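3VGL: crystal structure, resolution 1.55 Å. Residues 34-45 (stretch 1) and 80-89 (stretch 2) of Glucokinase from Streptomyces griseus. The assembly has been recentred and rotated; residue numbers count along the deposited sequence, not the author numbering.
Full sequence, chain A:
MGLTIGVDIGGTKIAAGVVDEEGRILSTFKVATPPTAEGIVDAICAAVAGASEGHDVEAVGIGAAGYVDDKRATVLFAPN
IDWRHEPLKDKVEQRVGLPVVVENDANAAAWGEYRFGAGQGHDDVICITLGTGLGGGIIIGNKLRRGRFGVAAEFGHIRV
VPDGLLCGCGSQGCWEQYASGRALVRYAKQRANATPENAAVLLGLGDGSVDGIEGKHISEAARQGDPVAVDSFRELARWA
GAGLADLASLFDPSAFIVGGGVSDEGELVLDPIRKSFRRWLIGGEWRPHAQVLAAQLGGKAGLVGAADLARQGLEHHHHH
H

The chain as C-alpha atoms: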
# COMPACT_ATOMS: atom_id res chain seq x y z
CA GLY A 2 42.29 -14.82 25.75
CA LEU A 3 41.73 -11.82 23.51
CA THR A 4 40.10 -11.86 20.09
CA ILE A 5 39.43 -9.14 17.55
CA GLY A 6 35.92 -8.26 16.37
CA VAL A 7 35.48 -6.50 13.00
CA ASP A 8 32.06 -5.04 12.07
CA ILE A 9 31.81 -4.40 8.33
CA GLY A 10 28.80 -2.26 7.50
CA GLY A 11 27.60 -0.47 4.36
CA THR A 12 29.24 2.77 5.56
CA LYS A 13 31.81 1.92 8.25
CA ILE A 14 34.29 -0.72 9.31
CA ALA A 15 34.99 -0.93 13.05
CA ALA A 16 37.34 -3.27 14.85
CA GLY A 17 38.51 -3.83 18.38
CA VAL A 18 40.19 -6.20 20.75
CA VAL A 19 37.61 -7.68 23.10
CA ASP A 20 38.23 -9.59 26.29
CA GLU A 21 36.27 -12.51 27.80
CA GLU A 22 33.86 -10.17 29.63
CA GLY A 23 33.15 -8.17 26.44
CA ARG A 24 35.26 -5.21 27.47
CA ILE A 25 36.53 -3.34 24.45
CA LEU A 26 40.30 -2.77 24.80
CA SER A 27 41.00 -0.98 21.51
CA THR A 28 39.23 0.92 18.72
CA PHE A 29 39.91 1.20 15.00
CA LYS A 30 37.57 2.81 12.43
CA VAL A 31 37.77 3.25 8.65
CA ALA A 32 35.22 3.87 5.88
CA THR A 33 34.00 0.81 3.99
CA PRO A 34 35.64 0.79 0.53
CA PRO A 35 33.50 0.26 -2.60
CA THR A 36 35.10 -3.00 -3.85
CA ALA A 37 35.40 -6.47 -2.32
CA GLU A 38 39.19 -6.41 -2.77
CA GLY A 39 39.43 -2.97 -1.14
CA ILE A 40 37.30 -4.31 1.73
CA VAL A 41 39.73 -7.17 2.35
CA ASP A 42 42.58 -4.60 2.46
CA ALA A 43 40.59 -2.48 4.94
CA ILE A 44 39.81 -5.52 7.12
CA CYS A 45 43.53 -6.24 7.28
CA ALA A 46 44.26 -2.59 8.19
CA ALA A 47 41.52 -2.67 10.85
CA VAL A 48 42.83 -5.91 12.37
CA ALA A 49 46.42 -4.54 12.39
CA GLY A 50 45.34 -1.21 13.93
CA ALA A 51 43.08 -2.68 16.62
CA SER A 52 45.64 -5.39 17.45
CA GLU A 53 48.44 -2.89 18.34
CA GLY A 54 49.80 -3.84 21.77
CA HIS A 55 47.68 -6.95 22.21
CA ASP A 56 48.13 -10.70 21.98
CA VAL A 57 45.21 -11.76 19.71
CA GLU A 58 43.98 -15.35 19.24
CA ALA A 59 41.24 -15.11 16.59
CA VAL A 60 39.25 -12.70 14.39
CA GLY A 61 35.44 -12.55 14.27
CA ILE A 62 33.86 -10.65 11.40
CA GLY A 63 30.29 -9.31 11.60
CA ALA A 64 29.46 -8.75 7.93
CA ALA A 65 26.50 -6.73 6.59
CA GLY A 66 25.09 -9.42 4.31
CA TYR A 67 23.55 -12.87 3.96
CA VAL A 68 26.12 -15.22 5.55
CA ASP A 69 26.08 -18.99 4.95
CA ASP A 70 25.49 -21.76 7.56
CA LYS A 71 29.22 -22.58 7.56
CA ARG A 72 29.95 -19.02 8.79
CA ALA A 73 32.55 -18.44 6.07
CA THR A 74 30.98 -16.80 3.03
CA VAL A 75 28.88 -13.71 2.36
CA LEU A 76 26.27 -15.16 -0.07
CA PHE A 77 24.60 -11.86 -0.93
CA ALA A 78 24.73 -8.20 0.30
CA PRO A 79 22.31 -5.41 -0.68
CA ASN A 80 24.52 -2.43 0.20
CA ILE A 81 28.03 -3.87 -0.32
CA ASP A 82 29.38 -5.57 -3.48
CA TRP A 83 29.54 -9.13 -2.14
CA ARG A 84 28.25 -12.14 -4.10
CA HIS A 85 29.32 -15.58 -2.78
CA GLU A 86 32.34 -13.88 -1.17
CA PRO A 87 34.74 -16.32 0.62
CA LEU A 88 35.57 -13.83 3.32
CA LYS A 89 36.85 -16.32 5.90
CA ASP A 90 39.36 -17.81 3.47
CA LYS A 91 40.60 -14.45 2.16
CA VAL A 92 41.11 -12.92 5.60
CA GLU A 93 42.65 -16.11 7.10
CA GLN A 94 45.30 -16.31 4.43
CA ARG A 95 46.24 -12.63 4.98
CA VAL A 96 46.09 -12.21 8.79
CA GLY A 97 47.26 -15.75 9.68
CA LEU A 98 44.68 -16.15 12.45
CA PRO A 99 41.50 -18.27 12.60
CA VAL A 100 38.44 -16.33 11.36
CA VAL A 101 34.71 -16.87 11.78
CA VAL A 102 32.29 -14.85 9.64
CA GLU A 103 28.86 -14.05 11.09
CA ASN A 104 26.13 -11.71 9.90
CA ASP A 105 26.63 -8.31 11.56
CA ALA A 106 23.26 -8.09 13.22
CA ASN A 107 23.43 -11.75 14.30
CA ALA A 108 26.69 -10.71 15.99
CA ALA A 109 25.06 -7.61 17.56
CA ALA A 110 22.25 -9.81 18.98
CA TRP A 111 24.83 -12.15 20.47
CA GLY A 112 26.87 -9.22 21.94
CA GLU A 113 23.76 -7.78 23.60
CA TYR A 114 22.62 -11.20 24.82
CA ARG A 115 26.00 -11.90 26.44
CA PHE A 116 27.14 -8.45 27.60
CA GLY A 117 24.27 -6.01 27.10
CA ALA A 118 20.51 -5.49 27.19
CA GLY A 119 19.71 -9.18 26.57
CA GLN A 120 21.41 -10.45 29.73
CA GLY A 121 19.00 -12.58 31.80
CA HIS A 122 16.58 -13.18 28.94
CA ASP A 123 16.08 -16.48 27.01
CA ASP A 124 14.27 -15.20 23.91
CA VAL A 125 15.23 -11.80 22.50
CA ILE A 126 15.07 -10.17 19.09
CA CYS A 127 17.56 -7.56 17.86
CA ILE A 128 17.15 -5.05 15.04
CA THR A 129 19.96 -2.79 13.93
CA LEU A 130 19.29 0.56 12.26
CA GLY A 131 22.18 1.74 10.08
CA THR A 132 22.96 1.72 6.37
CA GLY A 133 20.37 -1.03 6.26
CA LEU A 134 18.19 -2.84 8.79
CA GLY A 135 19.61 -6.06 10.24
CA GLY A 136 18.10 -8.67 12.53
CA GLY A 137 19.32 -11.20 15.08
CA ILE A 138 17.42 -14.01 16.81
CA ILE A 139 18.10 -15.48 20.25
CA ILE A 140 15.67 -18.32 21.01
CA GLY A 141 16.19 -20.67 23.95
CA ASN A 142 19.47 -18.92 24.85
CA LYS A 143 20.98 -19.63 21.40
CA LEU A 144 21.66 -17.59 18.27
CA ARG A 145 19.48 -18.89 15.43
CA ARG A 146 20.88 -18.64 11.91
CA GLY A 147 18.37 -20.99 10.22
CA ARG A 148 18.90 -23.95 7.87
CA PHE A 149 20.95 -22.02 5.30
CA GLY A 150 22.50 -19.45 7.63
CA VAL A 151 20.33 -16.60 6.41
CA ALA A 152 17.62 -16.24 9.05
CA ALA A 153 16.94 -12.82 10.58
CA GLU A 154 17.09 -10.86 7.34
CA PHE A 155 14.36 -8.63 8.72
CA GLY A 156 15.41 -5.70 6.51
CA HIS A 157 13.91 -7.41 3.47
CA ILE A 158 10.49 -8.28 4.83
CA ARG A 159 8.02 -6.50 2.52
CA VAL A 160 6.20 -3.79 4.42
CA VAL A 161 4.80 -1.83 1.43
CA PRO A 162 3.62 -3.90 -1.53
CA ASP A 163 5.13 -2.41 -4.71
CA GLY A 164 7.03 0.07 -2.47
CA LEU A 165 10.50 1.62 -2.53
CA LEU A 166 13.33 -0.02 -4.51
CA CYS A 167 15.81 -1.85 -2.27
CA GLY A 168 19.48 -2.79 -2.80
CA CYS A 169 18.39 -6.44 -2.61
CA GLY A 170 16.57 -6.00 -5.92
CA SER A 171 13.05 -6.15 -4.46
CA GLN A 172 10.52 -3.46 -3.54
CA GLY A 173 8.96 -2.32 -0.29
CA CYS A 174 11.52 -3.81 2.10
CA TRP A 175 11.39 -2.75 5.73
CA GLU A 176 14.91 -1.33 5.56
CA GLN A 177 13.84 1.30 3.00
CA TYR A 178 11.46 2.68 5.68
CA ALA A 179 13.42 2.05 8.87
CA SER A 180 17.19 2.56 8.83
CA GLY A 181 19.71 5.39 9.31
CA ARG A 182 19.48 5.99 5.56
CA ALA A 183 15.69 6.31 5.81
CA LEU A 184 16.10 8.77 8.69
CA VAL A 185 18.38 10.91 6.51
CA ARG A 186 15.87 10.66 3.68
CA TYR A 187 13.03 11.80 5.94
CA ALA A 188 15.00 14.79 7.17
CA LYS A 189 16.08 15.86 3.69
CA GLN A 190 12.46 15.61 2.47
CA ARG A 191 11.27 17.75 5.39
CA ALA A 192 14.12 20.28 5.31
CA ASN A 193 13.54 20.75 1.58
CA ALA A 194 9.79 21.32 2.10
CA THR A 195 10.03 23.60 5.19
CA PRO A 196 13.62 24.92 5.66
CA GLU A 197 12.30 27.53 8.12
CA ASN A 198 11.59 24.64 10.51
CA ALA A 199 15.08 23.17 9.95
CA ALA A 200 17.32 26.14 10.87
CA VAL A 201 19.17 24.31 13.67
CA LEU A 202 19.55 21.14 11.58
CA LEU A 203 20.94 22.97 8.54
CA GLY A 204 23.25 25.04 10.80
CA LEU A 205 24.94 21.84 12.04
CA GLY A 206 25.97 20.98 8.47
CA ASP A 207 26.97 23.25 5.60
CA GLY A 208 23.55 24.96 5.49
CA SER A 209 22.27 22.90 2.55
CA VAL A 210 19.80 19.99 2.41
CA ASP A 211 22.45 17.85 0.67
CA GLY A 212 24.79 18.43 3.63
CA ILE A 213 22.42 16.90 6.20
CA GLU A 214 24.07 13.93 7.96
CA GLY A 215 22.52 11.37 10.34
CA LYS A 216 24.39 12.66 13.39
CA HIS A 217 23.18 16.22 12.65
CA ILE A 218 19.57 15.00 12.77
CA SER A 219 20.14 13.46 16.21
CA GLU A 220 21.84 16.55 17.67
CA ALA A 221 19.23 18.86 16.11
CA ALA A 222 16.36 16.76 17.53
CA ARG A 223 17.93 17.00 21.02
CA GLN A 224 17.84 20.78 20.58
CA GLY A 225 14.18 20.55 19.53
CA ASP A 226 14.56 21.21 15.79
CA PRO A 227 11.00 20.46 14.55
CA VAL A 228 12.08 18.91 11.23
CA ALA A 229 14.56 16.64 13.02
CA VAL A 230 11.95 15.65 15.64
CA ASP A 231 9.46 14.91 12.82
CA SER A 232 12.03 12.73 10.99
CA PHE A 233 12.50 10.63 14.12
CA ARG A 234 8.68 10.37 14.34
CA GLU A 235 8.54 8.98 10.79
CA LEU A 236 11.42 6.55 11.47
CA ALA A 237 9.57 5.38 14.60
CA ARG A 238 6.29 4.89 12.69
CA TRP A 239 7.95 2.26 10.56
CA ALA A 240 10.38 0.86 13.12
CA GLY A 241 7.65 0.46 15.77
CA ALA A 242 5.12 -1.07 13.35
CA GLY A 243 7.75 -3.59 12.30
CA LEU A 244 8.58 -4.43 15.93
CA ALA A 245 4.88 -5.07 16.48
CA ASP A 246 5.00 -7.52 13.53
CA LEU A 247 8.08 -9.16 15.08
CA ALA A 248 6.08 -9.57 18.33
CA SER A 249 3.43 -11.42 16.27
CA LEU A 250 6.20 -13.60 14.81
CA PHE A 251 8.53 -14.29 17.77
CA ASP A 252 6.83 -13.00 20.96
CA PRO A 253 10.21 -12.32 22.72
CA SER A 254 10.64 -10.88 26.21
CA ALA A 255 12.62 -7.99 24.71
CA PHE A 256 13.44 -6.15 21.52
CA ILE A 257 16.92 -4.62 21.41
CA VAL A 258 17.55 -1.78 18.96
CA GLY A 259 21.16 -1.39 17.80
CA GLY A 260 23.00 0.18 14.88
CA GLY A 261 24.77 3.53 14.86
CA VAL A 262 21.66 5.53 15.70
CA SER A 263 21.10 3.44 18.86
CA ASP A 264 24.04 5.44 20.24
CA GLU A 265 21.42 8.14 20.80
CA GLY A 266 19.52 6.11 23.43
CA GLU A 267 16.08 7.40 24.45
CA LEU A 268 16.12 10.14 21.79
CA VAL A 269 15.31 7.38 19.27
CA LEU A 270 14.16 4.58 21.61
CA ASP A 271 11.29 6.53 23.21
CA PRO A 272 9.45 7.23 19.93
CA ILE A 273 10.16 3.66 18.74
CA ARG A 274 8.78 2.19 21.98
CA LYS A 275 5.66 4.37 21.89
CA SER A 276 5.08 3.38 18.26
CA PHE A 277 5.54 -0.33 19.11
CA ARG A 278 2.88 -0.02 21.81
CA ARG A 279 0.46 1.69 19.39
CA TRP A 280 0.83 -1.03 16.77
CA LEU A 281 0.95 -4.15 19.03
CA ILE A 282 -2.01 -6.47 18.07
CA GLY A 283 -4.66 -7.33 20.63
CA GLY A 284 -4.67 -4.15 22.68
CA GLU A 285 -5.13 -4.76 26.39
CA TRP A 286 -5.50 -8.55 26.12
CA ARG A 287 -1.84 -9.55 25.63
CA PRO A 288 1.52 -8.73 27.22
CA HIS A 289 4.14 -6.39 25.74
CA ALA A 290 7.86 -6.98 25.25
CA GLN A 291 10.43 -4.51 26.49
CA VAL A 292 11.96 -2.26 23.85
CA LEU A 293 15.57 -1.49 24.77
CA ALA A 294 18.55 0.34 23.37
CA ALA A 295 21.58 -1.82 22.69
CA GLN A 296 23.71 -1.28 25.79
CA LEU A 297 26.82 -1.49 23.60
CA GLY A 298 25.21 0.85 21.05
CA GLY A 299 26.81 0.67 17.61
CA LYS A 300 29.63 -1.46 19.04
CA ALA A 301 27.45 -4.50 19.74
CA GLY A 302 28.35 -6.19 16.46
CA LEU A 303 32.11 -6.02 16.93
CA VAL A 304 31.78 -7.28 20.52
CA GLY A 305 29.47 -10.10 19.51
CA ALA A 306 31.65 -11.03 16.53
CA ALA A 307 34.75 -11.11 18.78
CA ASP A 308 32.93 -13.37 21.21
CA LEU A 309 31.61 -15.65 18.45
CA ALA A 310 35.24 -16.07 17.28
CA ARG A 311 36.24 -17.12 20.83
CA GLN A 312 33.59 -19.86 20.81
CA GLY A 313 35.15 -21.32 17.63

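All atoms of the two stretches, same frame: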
# COMPACT_ATOMS: atom_id res chain seq x y z
N PRO A 34 35.32 0.55 1.94
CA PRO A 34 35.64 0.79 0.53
C PRO A 34 34.58 0.19 -0.40
O PRO A 34 33.84 -0.71 0.00
CB PRO A 34 36.97 0.06 0.35
CG PRO A 34 37.51 -0.14 1.70
CD PRO A 34 36.31 -0.33 2.58
N PRO A 35 34.53 0.69 -1.65
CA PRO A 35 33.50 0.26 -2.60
C PRO A 35 33.68 -1.10 -3.27
O PRO A 35 32.73 -1.61 -3.87
CB PRO A 35 33.50 1.39 -3.64
CG PRO A 35 34.87 1.92 -3.62
CD PRO A 35 35.35 1.79 -2.19
N THR A 36 34.88 -1.69 -3.20
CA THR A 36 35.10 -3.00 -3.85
C THR A 36 35.45 -4.08 -2.84
O THR A 36 36.01 -3.78 -1.78
CB THR A 36 36.23 -2.96 -4.92
OG1 THR A 36 37.49 -2.70 -4.29
CG2 THR A 36 35.94 -1.91 -6.02
N ALA A 37 35.14 -5.32 -3.19
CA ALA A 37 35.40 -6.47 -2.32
C ALA A 37 36.89 -6.61 -1.99
O ALA A 37 37.25 -6.94 -0.86
CB ALA A 37 34.87 -7.75 -2.95
N GLU A 38 37.75 -6.34 -2.98
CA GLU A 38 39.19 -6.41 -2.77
C GLU A 38 39.68 -5.30 -1.84
O GLU A 38 40.52 -5.53 -0.96
CB GLU A 38 39.94 -6.38 -4.13
CG GLU A 38 39.62 -7.57 -5.07
CD GLU A 38 38.17 -7.57 -5.64
OE1 GLU A 38 37.51 -6.50 -5.75
OE2 GLU A 38 37.71 -8.68 -6.01
N GLY A 39 39.14 -4.09 -2.02
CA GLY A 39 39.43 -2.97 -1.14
C GLY A 39 38.95 -3.24 0.28
O GLY A 39 39.61 -2.85 1.24
N ILE A 40 37.81 -3.92 0.40
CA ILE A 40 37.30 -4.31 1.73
C ILE A 40 38.23 -5.29 2.43
O ILE A 40 38.49 -5.14 3.63
CB ILE A 40 35.84 -4.87 1.67
CG1 ILE A 40 34.87 -3.74 1.31
CG2 ILE A 40 35.44 -5.54 3.02
CD1 ILE A 40 33.50 -4.23 0.84
N VAL A 41 38.77 -6.27 1.71
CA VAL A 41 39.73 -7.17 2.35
C VAL A 41 40.96 -6.40 2.85
O VAL A 41 41.41 -6.62 3.97
CB VAL A 41 40.11 -8.39 1.47
CG1 VAL A 41 41.20 -9.25 2.15
CG2 VAL A 41 38.89 -9.24 1.16
N ASP A 42 41.47 -5.47 2.04
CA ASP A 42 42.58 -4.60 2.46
C ASP A 42 42.24 -3.84 3.74
O ASP A 42 43.06 -3.79 4.66
CB ASP A 42 42.95 -3.59 1.37
CG ASP A 42 43.64 -4.23 0.16
OD1 ASP A 42 44.10 -5.39 0.23
OD2 ASP A 42 43.74 -3.53 -0.87
N ALA A 43 41.04 -3.25 3.79
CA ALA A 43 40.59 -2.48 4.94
C ALA A 43 40.41 -3.34 6.18
O ALA A 43 40.70 -2.89 7.29
CB ALA A 43 39.28 -1.76 4.61
N ILE A 44 39.92 -4.57 6.00
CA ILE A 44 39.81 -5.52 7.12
C ILE A 44 41.19 -5.79 7.70
O ILE A 44 41.37 -5.79 8.92
CB ILE A 44 39.18 -6.85 6.72
CG1 ILE A 44 37.71 -6.66 6.34
CG2 ILE A 44 39.30 -7.89 7.85
CD1 ILE A 44 37.12 -7.85 5.61
N CYS A 45 42.16 -6.01 6.83
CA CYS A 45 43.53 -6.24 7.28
C CYS A 45 44.10 -5.03 8.03
O CYS A 45 44.76 -5.19 9.06
CB CYS A 45 44.39 -6.65 6.10
SG CYS A 45 43.96 -8.29 5.52
N ASN A 80 23.92 -3.76 0.15
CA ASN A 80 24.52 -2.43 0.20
C ASN A 80 26.06 -2.47 0.11
O ASN A 80 26.71 -1.45 0.28
CB ASN A 80 24.06 -1.69 1.46
CG ASN A 80 22.54 -1.57 1.52
OD1 ASN A 80 21.92 -1.14 0.57
ND2 ASN A 80 21.95 -1.98 2.65
N ILE A 81 26.59 -3.65 -0.15
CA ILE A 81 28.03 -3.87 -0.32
C ILE A 81 28.16 -4.83 -1.51
O ILE A 81 27.33 -5.71 -1.69
CB ILE A 81 28.66 -4.51 0.96
CG1 ILE A 81 28.61 -3.53 2.14
CG2 ILE A 81 30.13 -4.94 0.71
CD1 ILE A 81 28.90 -4.18 3.45
N ASP A 82 29.22 -4.71 -2.30
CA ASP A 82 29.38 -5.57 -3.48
C ASP A 82 29.99 -6.94 -3.14
O ASP A 82 31.16 -7.24 -3.44
CB ASP A 82 30.15 -4.84 -4.58
CG ASP A 82 30.11 -5.57 -5.92
OD1 ASP A 82 29.14 -6.33 -6.20
OD2 ASP A 82 31.04 -5.36 -6.71
N TRP A 83 29.17 -7.77 -2.50
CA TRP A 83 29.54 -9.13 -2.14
C TRP A 83 28.55 -10.10 -2.81
O TRP A 83 27.34 -9.99 -2.62
CB TRP A 83 29.46 -9.32 -0.63
CG TRP A 83 30.64 -8.85 0.22
CD1 TRP A 83 31.96 -8.83 -0.13
CD2 TRP A 83 30.58 -8.39 1.58
NE1 TRP A 83 32.74 -8.39 0.94
CE2 TRP A 83 31.91 -8.11 1.99
CE3 TRP A 83 29.53 -8.17 2.49
CZ2 TRP A 83 32.22 -7.62 3.28
CZ3 TRP A 83 29.84 -7.71 3.78
CH2 TRP A 83 31.17 -7.43 4.16
N ARG A 84 29.07 -11.05 -3.58
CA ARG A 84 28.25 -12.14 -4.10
C ARG A 84 29.07 -13.41 -3.95
O ARG A 84 30.09 -13.56 -4.62
CB ARG A 84 27.87 -11.92 -5.58
CG ARG A 84 26.92 -10.74 -5.86
CD ARG A 84 25.52 -11.00 -5.35
NE ARG A 84 24.59 -9.92 -5.65
CZ ARG A 84 24.42 -8.84 -4.90
NH1 ARG A 84 25.14 -8.65 -3.80
NH2 ARG A 84 23.53 -7.92 -5.28
N HIS A 85 28.61 -14.32 -3.08
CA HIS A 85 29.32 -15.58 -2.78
C HIS A 85 30.79 -15.29 -2.46
O HIS A 85 31.72 -15.93 -2.99
CB HIS A 85 29.16 -16.60 -3.93
CG HIS A 85 27.80 -17.22 -4.02
ND1 HIS A 85 27.54 -18.29 -4.85
CD2 HIS A 85 26.63 -16.94 -3.40
CE1 HIS A 85 26.27 -18.63 -4.75
NE2 HIS A 85 25.69 -17.84 -3.86
N GLU A 86 31.00 -14.33 -1.56
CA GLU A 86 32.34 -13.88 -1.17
C GLU A 86 32.97 -14.75 -0.06
O GLU A 86 32.48 -14.76 1.07
CB GLU A 86 32.28 -12.41 -0.73
CG GLU A 86 33.59 -11.82 -0.16
CD GLU A 86 34.62 -11.47 -1.24
OE1 GLU A 86 35.70 -10.96 -0.89
OE2 GLU A 86 34.33 -11.70 -2.43
N PRO A 87 34.07 -15.48 -0.38
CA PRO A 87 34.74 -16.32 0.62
C PRO A 87 35.60 -15.50 1.58
O PRO A 87 36.84 -15.55 1.58
CB PRO A 87 35.59 -17.27 -0.24
CG PRO A 87 35.91 -16.49 -1.44
CD PRO A 87 34.72 -15.57 -1.70
N LEU A 88 34.92 -14.77 2.45
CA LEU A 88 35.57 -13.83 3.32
C LEU A 88 36.49 -14.49 4.34
O LEU A 88 37.59 -14.01 4.58
CB LEU A 88 34.50 -12.96 3.99
CG LEU A 88 34.97 -11.61 4.53
CD1 LEU A 88 35.60 -10.72 3.46
CD2 LEU A 88 33.77 -10.91 5.14
N LYS A 89 36.03 -15.58 4.94
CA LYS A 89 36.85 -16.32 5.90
C LYS A 89 38.20 -16.71 5.29
O LYS A 89 39.24 -16.43 5.87
CB LYS A 89 36.13 -17.59 6.38
CG LYS A 89 37.02 -18.54 7.19
CD LYS A 89 36.22 -19.71 7.72
CE LYS A 89 37.13 -20.72 8.40
NZ LYS A 89 36.32 -21.61 9.27
O HOH W 1 32.02 -2.30 -6.36
O HOH W 2 30.50 -2.23 -2.29
O HOH W 3 35.59 -8.59 0.57
O HOH W 4 33.31 -5.50 -5.39

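The first turns of a helix pack through small and branched apolar side chains against a loop segment that turns a corner and leads into a second helix, and every polar link between the two is made through water. No direct hydrogen bond crosses the contact, which buries 340 Å² with both sides summed.

The helix begins at Ala37. Thr36 caps it: its side chain, with chi1 in the p well, accepts a hydrogen bond from the backbone of Gly39, with Gly39 N to Thr36 OG1 at 3.1 Å. From there the backbone follows the regular bonding of a helix, for example Ile40 N to Thr36 O at 2.8 Å. Ala37, Ile40 and Ile44 point their CA-to-CB bonds toward stretch 2, and that of Val41 points sideways. The spacing of three or four residues is that of one helix face.

Ile40 makes the closest contact. Its CD1 lies 3.4 Å from Ile81 CG2, a tight apolar approach. Its CG2 lies 3.8 Å from Trp83 CZ2. The Trp83 CA-to-CB bond is sideways, but the end of the side chain comes nearer, and so the indole reaches the helix. Ala37 CB also meets this ring, at 4.2 Å from Trp83 CD1. Both aliphatic groups approach the ring obliquely.

Further along the helix, Leu88 takes over. Its CA-to-CB bond is also sideways, and its end also comes nearer. Leu88 CD1 sits 3.9 Å from Ile44 CD1 and 4.3 Å from Val41 CG2. One methyl group therefore touches two residues about one helical turn apart.

Ala37 is small, and its methyl group also lies near two oxygen atoms. Ala37 CB is 3.8 Å from Asp82 O and 3.9 Å from Glu86 OE1. These are packing contacts.

Four waters supply the polar links. Water 3 donates to Ala37 O at 2.7 Å and to Glu86 OE1 at 2.8 Å, and accepts from Trp83 NE1 at 2.9 Å. It thus ties the first helical turn to two side chains of stretch 2, and satisfies the indole NH. Water 4 accepts from Ala37 N at 2.9 Å and donates to Asp82 OD2 at 2.6 Å; its bond to Asp82 O, at 3.4 Å, is weak. Waters 1 and 2 both donate to Pro35 O, at 2.7 and 2.8 Å. Water 1 also donates to Asp82 OD2 at 3.2 Å, and water 2 accepts from Asp82 N at 2.8 Å. Asp82 is exposed, and three of the four waters bind it.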